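Local coordinates for protein GP37 (Pseudomonas phage phikz, PDB 5FT0) that probably inhibits RNase E of the host RNA degradosome, as a phage-encoded protein of the Dip family, at residues 72-84 with 215-227. Numbering follows the deposited sequence.
Sequences EYVLSRIIADNLK and GCHPDVEEVLFTI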
ATOM      1  N   GLU A  72      22.029   1.664  21.764  1.00 27.11           N
ATOM      2  CA  GLU A  72      22.837   2.556  20.939  1.00 30.51           C
ATOM      3  C   GLU A  72      22.428   2.464  19.476  1.00 30.64           C
ATOM      4  O   GLU A  72      22.312   3.484  18.787  1.00 29.44           O
ATOM      5  CB  GLU A  72      24.320   2.225  21.097  1.00 31.62           C
ATOM      6  CG  GLU A  72      25.116   3.267  21.854  1.00 45.56           C
ATOM      7  CD  GLU A  72      26.611   3.103  21.659  1.00 55.40           C
ATOM      8  OE1 GLU A  72      27.060   1.971  21.377  1.00 58.83           O
ATOM      9  OE2 GLU A  72      27.339   4.111  21.779  1.00 69.08           O
ATOM     10  N   TYR A  73      22.207   1.241  18.982  1.00 23.91           N
ATOM     11  CA  TYR A  73      21.840   1.073  17.579  1.00 25.36           C
ATOM     12  C   TYR A  73      20.529   1.781  17.264  1.00 24.07           C
ATOM     13  O   TYR A  73      20.422   2.495  16.261  1.00 25.61           O
ATOM     14  CB  TYR A  73      21.738  -0.411  17.221  1.00 27.40           C
ATOM     15  CG  TYR A  73      21.315  -0.619  15.787  1.00 27.32           C
ATOM     16  CD1 TYR A  73      22.237  -0.531  14.755  1.00 22.94           C
ATOM     17  CD2 TYR A  73      19.987  -0.866  15.460  1.00 24.72           C
ATOM     18  CE1 TYR A  73      21.853  -0.698  13.439  1.00 32.25           C
ATOM     19  CE2 TYR A  73      19.595  -1.035  14.144  1.00 34.47           C
ATOM     20  CZ  TYR A  73      20.533  -0.950  13.140  1.00 26.63           C
ATOM     21  OH  TYR A  73      20.152  -1.118  11.831  1.00 37.68           O
ATOM     22  N   VAL A  74      19.515   1.590  18.110  1.00 25.21           N
ATOM     23  CA  VAL A  74      18.213   2.201  17.861  1.00 27.63           C
ATOM     24  C   VAL A  74      18.322   3.720  17.895  1.00 26.18           C
ATOM     25  O   VAL A  74      17.701   4.419  17.086  1.00 29.47           O
ATOM     26  CB  VAL A  74      17.172   1.681  18.871  1.00 29.00           C
ATOM     27  CG1 VAL A  74      15.846   2.406  18.686  1.00 22.87           C
ATOM     28  CG2 VAL A  74      16.979   0.181  18.709  1.00 26.17           C
ATOM     29  N   LEU A  75      19.118   4.256  18.825  1.00 27.74           N
ATOM     30  CA  LEU A  75      19.342   5.698  18.862  1.00 23.43           C
ATOM     31  C   LEU A  75      19.964   6.193  17.562  1.00 25.85           C
ATOM     32  O   LEU A  75      19.578   7.247  17.044  1.00 26.72           O
ATOM     33  CB  LEU A  75      20.224   6.069  20.054  1.00 27.35           C
ATOM     34  CG  LEU A  75      19.550   6.136  21.424  1.00 30.07           C
ATOM     35  CD1 LEU A  75      20.564   6.486  22.506  1.00 33.35           C
ATOM     36  CD2 LEU A  75      18.422   7.158  21.400  1.00 27.58           C
ATOM     37  N   SER A  76      20.920   5.437  17.011  1.00 23.78           N
ATOM     38  CA  SER A  76      21.564   5.860  15.771  1.00 25.80           C
ATOM     39  C   SER A  76      20.582   5.884  14.607  1.00 28.15           C
ATOM     40  O   SER A  76      20.735   6.694  13.685  1.00 26.25           O
ATOM     41  CB  SER A  76      22.749   4.945  15.449  1.00 28.48           C
ATOM     42  OG  SER A  76      22.310   3.701  14.933  1.00 31.29           O
ATOM     43  N   ARG A  77      19.574   5.005  14.623  1.00 23.56           N
ATOM     44  CA  ARG A  77      18.542   5.054  13.592  1.00 25.33           C
ATOM     45  C   ARG A  77      17.606   6.239  13.807  1.00 30.14           C
ATOM     46  O   ARG A  77      17.129   6.841  12.838  1.00 27.33           O
ATOM     47  CB  ARG A  77      17.747   3.745  13.566  1.00 23.29           C
ATOM     48  CG  ARG A  77      18.570   2.483  13.278  1.00 27.68           C
ATOM     49  CD  ARG A  77      19.329   2.567  11.959  1.00 21.42           C
ATOM     50  NE  ARG A  77      18.440   2.709  10.803  1.00 25.86           N
ATOM     51  CZ  ARG A  77      18.037   1.702  10.036  1.00 32.80           C
ATOM     52  NH1 ARG A  77      18.434   0.464  10.297  1.00 26.01           N
ATOM     53  NH2 ARG A  77      17.235   1.932   9.004  1.00 33.08           N
ATOM     54  N   ILE A  78      17.322   6.583  15.065  1.00 27.20           N
ATOM     55  CA  ILE A  78      16.471   7.738  15.337  1.00 27.98           C
ATOM     56  C   ILE A  78      17.185   9.029  14.952  1.00 30.19           C
ATOM     57  O   ILE A  78      16.583   9.939  14.369  1.00 27.60           O
ATOM     58  CB  ILE A  78      16.035   7.747  16.813  1.00 25.97           C
ATOM     59  CG1 ILE A  78      15.194   6.512  17.134  1.00 23.68           C
ATOM     60  CG2 ILE A  78      15.264   9.023  17.145  1.00 24.64           C
ATOM     61  CD1 ILE A  78      14.785   6.421  18.592  1.00 26.86           C
ATOM     62  N   ILE A  79      18.478   9.130  15.271  1.00 23.06           N
ATOM     63  CA  ILE A  79      19.254  10.307  14.892  1.00 27.03           C
ATOM     64  C   ILE A  79      19.262  10.471  13.377  1.00 34.71           C
ATOM     65  O   ILE A  79      18.962  11.549  12.848  1.00 28.78           O
ATOM     66  CB  ILE A  79      20.682  10.212  15.455  1.00 26.87           C
ATOM     67  CG1 ILE A  79      20.658  10.230  16.988  1.00 28.64           C
ATOM     68  CG2 ILE A  79      21.552  11.337  14.901  1.00 25.37           C
ATOM     69  CD1 ILE A  79      21.985   9.874  17.612  1.00 23.06           C
ATOM     70  N   ALA A  80      19.600   9.397  12.657  1.00 23.12           N
ATOM     71  CA  ALA A  80      19.613   9.457  11.198  1.00 24.64           C
ATOM     72  C   ALA A  80      18.235   9.798  10.645  1.00 25.72           C
ATOM     73  O   ALA A  80      18.119  10.531   9.657  1.00 27.54           O
ATOM     74  CB  ALA A  80      20.113   8.133  10.623  1.00 22.49           C
ATOM     75  N   ASP A  81      17.177   9.281  11.277  1.00 27.41           N
ATOM     76  CA  ASP A  81      15.818   9.563  10.827  1.00 25.83           C
ATOM     77  C   ASP A  81      15.473  11.044  10.923  1.00 34.94           C
ATOM     78  O   ASP A  81      14.625  11.532  10.167  1.00 35.92           O
ATOM     79  CB  ASP A  81      14.817   8.746  11.646  1.00 37.96           C
ATOM     80  CG  ASP A  81      14.259   7.569  10.878  1.00 51.88           C
ATOM     81  OD1 ASP A  81      14.033   7.714   9.657  1.00 66.30           O
ATOM     82  OD2 ASP A  81      14.040   6.505  11.493  1.00 60.76           O
ATOM     83  N   ASN A  82      16.096  11.772  11.843  1.00 28.51           N
ATOM     84  CA  ASN A  82      15.740  13.164  12.072  1.00 29.74           C
ATOM     85  C   ASN A  82      16.675  14.150  11.390  1.00 32.47           C
ATOM     86  O   ASN A  82      16.429  15.359  11.465  1.00 33.39           O
ATOM     87  CB  ASN A  82      15.685  13.450  13.575  1.00 28.74           C
ATOM     88  CG  ASN A  82      14.398  12.956  14.205  1.00 36.05           C
ATOM     89  OD1 ASN A  82      13.389  13.659  14.205  1.00 36.11           O
ATOM     90  ND2 ASN A  82      14.421  11.733  14.727  1.00 27.84           N
ATOM     91  N   LEU A  83      17.729  13.668  10.724  1.00 28.47           N
ATOM     92  CA  LEU A  83      18.560  14.550   9.912  1.00 26.50           C
ATOM     93  C   LEU A  83      17.745  15.241   8.829  1.00 31.18           C
ATOM     94  O   LEU A  83      18.065  16.368   8.439  1.00 27.70           O
ATOM     95  CB  LEU A  83      19.708  13.764   9.278  1.00 23.98           C
ATOM     96  CG  LEU A  83      20.758  13.210  10.235  1.00 28.79           C
ATOM     97  CD1 LEU A  83      21.783  12.369   9.478  1.00 30.01           C
ATOM     98  CD2 LEU A  83      21.432  14.346  10.991  1.00 25.83           C
ATOM     99  N   LYS A  84      16.694  14.579   8.337  1.00 27.30           N
ATOM    100  CA  LYS A  84      15.825  15.166   7.324  1.00 28.83           C
ATOM    101  C   LYS A  84      15.201  16.475   7.782  1.00 33.02           C
ATOM    102  O   LYS A  84      14.832  17.300   6.939  1.00 32.96           O
ATOM    103  CB  LYS A  84      14.711  14.185   6.955  1.00 35.14           C
ATOM    104  CG  LYS A  84      15.106  13.139   5.935  1.00 47.97           C
ATOM    105  CD  LYS A  84      14.047  12.053   5.857  1.00 50.94           C
ATOM    106  CE  LYS A  84      14.067  11.197   7.113  1.00 52.96           C
ATOM    107  NZ  LYS A  84      12.804  10.433   7.297  1.00 47.42           N
ATOM    108  N   GLY A 215      28.645   9.619  10.029  1.00 26.33           N
ATOM    109  CA  GLY A 215      28.684  10.769  10.907  1.00 28.84           C
ATOM    110  C   GLY A 215      29.088  10.398  12.319  1.00 27.85           C
ATOM    111  O   GLY A 215      28.746   9.327  12.820  1.00 30.16           O
ATOM    112  N   CYS A 216      29.813  11.308  12.963  1.00 29.28           N
ATOM    113  CA  CYS A 216      30.188  11.158  14.360  1.00 27.23           C
ATOM    114  C   CYS A 216      29.170  11.871  15.241  1.00 31.01           C
ATOM    115  O   CYS A 216      28.874  13.050  15.029  1.00 33.23           O
ATOM    116  CB  CYS A 216      31.587  11.723  14.601  1.00 35.34           C
ATOM    117  SG  CYS A 216      32.205  11.506  16.281  1.00 38.10           S
ATOM    118  N   HIS A 217      28.637  11.150  16.224  1.00 27.21           N
ATOM    119  CA  HIS A 217      27.691  11.690  17.182  1.00 30.56           C
ATOM    120  C   HIS A 217      28.099  11.229  18.575  1.00 33.94           C
ATOM    121  O   HIS A 217      28.523  10.081  18.746  1.00 39.62           O
ATOM    122  CB  HIS A 217      26.260  11.227  16.861  1.00 29.31           C
ATOM    123  CG  HIS A 217      25.207  11.862  17.713  1.00 29.19           C
ATOM    124  ND1 HIS A 217      24.932  11.442  18.997  1.00 27.61           N
ATOM    125  CD2 HIS A 217      24.347  12.878  17.457  1.00 28.26           C
ATOM    126  CE1 HIS A 217      23.957  12.180  19.499  1.00 30.44           C
ATOM    127  NE2 HIS A 217      23.583  13.057  18.584  1.00 30.42           N
ATOM    128  N   PRO A 218      27.991  12.097  19.583  1.00 35.94           N
ATOM    129  CA  PRO A 218      28.536  11.756  20.910  1.00 35.01           C
ATOM    130  C   PRO A 218      27.918  10.525  21.557  1.00 38.85           C
ATOM    131  O   PRO A 218      28.563   9.923  22.423  1.00 42.53           O
ATOM    132  CB  PRO A 218      28.250  13.017  21.739  1.00 34.12           C
ATOM    133  CG  PRO A 218      28.130  14.112  20.736  1.00 40.28           C
ATOM    134  CD  PRO A 218      27.515  13.490  19.519  1.00 38.68           C
ATOM    135  N   ASP A 219      26.706  10.125  21.173  1.00 36.73           N
ATOM    136  CA  ASP A 219      25.975   9.088  21.890  1.00 30.63           C
ATOM    137  C   ASP A 219      25.972   7.737  21.186  1.00 35.41           C
ATOM    138  O   ASP A 219      25.494   6.756  21.763  1.00 35.77           O
ATOM    139  CB  ASP A 219      24.530   9.536  22.130  1.00 33.70           C
ATOM    140  CG  ASP A 219      24.441  10.747  23.039  1.00 43.12           C
ATOM    141  OD1 ASP A 219      25.366  10.944  23.855  1.00 50.06           O
ATOM    142  OD2 ASP A 219      23.449  11.499  22.941  1.00 48.20           O
ATOM    143  N   VAL A 220      26.484   7.655  19.959  1.00 34.31           N
ATOM    144  CA  VAL A 220      26.436   6.423  19.184  1.00 34.19           C
ATOM    145  C   VAL A 220      27.780   6.214  18.505  1.00 37.32           C
ATOM    146  O   VAL A 220      28.578   7.141  18.352  1.00 37.49           O
ATOM    147  CB  VAL A 220      25.308   6.437  18.128  1.00 33.55           C
ATOM    148  CG1 VAL A 220      23.940   6.492  18.798  1.00 31.73           C
ATOM    149  CG2 VAL A 220      25.495   7.602  17.175  1.00 26.19           C
ATOM    150  N   GLU A 221      28.022   4.969  18.090  1.00 35.26           N
ATOM    151  CA  GLU A 221      29.253   4.667  17.370  1.00 43.71           C
ATOM    152  C   GLU A 221      29.303   5.404  16.040  1.00 38.46           C
ATOM    153  O   GLU A 221      30.368   5.881  15.627  1.00 35.45           O
ATOM    154  CB  GLU A 221      29.382   3.160  17.149  1.00 41.70           C
ATOM    155  CG  GLU A 221      29.580   2.359  18.424  1.00 59.80           C
ATOM    156  CD  GLU A 221      30.193   0.994  18.172  1.00 71.67           C
ATOM    157  OE1 GLU A 221      30.187   0.535  17.008  1.00 70.98           O
ATOM    158  OE2 GLU A 221      30.684   0.380  19.142  1.00 84.45           O
ATOM    159  N   GLU A 222      28.161   5.528  15.367  1.00 31.38           N
ATOM    160  CA  GLU A 222      28.152   6.026  14.001  1.00 33.66           C
ATOM    161  C   GLU A 222      26.735   6.416  13.603  1.00 33.70           C
ATOM    162  O   GLU A 222      25.769   5.774  14.020  1.00 28.62           O
ATOM    163  CB  GLU A 222      28.692   4.955  13.052  1.00 33.53           C
ATOM    164  CG  GLU A 222      29.127   5.444  11.700  1.00 44.47           C
ATOM    165  CD  GLU A 222      29.760   4.333  10.891  1.00 43.69           C
ATOM    166  OE1 GLU A 222      29.320   3.172  11.035  1.00 48.05           O
ATOM    167  OE2 GLU A 222      30.703   4.617  10.128  1.00 58.96           O
ATOM    168  N   VAL A 223      26.622   7.469  12.799  1.00 28.30           N
ATOM    169  CA  VAL A 223      25.375   7.831  12.137  1.00 29.01           C
ATOM    170  C   VAL A 223      25.543   7.561  10.650  1.00 23.44           C
ATOM    171  O   VAL A 223      26.511   8.027  10.036  1.00 30.69           O
ATOM    172  CB  VAL A 223      24.997   9.300  12.391  1.00 25.78           C
ATOM    173  CG1 VAL A 223      23.722   9.646  11.641  1.00 20.03           C
ATOM    174  CG2 VAL A 223      24.829   9.549  13.882  1.00 31.59           C
ATOM    175  N   LEU A 224      24.610   6.808  10.076  1.00 23.09           N
ATOM    176  CA  LEU A 224      24.644   6.441   8.668  1.00 24.71           C
ATOM    177  C   LEU A 224      23.465   7.074   7.946  1.00 27.31           C
ATOM    178  O   LEU A 224      22.366   7.164   8.499  1.00 27.62           O
ATOM    179  CB  LEU A 224      24.599   4.917   8.487  1.00 25.77           C
ATOM    180  CG  LEU A 224      25.686   4.092   9.183  1.00 34.05           C
ATOM    181  CD1 LEU A 224      25.459   2.609   8.938  1.00 29.29           C
ATOM    182  CD2 LEU A 224      27.069   4.512   8.716  1.00 30.12           C
ATOM    183  N   PHE A 225      23.696   7.502   6.706  1.00 24.19           N
ATOM    184  CA  PHE A 225      22.638   8.066   5.882  1.00 29.52           C
ATOM    185  C   PHE A 225      23.003   7.870   4.419  1.00 25.76           C
ATOM    186  O   PHE A 225      24.147   8.108   4.020  1.00 24.88           O
ATOM    187  CB  PHE A 225      22.420   9.557   6.177  1.00 23.56           C
ATOM    188  CG  PHE A 225      21.071  10.072   5.745  1.00 24.96           C
ATOM    189  CD1 PHE A 225      20.799  10.326   4.410  1.00 25.99           C
ATOM    190  CD2 PHE A 225      20.078  10.308   6.680  1.00 29.12           C
ATOM    191  CE1 PHE A 225      19.558  10.797   4.018  1.00 25.12           C
ATOM    192  CE2 PHE A 225      18.836  10.783   6.294  1.00 24.42           C
ATOM    193  CZ  PHE A 225      18.577  11.026   4.962  1.00 27.08           C
ATOM    194  N   THR A 226      22.028   7.433   3.627  1.00 23.86           N
ATOM    195  CA  THR A 226      22.211   7.244   2.196  1.00 25.05           C
ATOM    196  C   THR A 226      21.100   7.965   1.446  1.00 28.95           C
ATOM    197  O   THR A 226      19.944   7.964   1.879  1.00 26.69           O
ATOM    198  CB  THR A 226      22.222   5.748   1.820  1.00 29.06           C
ATOM    199  OG1 THR A 226      23.369   5.112   2.402  1.00 27.78           O
ATOM    200  CG2 THR A 226      22.270   5.565   0.309  1.00 24.56           C
ATOM    201  N   ILE A 227      21.464   8.600   0.336  1.00 26.14           N
ATOM    202  CA  ILE A 227      20.511   9.156  -0.612  1.00 29.71           C
ATOM    203  C   ILE A 227      20.664   8.395  -1.919  1.00 30.06           C
ATOM    204  O   ILE A 227      21.775   8.290  -2.452  1.00 30.00           O
ATOM    205  CB  ILE A 227      20.731  10.664  -0.832  1.00 28.31           C
ATOM    206  CG1 ILE A 227      20.585  11.423   0.487  1.00 28.53           C
ATOM    207  CG2 ILE A 227      19.757  11.194  -1.869  1.00 27.76           C
ATOM    208  CD1 ILE A 227      20.760  12.914   0.346  1.00 33.25           C
TER
HETATM  209  O   HOH W   1      22.336   5.517  11.670  1.00 22.34           O
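Ile79 sets its CD1 squarely over the imidazole of His217, 3.5 Å from the ring centroid and 7° off the normal, a CH-pi contact. Its chi1 of -64° puts CG1 anti to the carbonyl carbon and the extended chi2 carries CD1 over the ring, while CG2 goes to Val223 CG2. Pro218 CD packs on the opposite face of the ring. The imidazole is held at both nitrogens: ND1 accepts from Asp219 N at 3.1 Å, within the type I turn from His217 to Val220, and NE2 hydrogen-bonds to Ala14 O of helix 8-15.

Apolar packing continues along the helix. Val220 CG1 lies 3.9 Å from Leu75 CB; the same methyl also meets the carbonyl oxygen Glu72 O at 3.4 Å. Val223 CG1 meets Ala80 CB and Leu83 CD1, and Leu83 CD1 also approaches Phe225 CD2 obliquely at 3.9 Å. Ala80 O lies at the edge of the Phe225 ring, in its plane. Here residues 72-82 of helix 67-82 cross strand 222-227 at -45°, over the antiparallel hairpin of 206-217 and 220-232 in a seven-stranded sheet; helix 158-187 adds Phe184 beside Leu83 and Phe225.

Polar links are sparse. A water bridges the backbones, donating to Ser76 O and accepting from Leu224 N at 3.1 Å. Ser76 OG turns back to Tyr73 O (2.6 Å), while its CB faces Glu222 O. Glu72 OE2 comes within 3.2 Å of Asp219 O, two acceptors without a hydrogen bond, and the like-charged carboxylates of Glu72 and Glu221 are close, their planes nearly perpendicular. The side chain of Glu222, which starts away from the helix, touches the bound arginine.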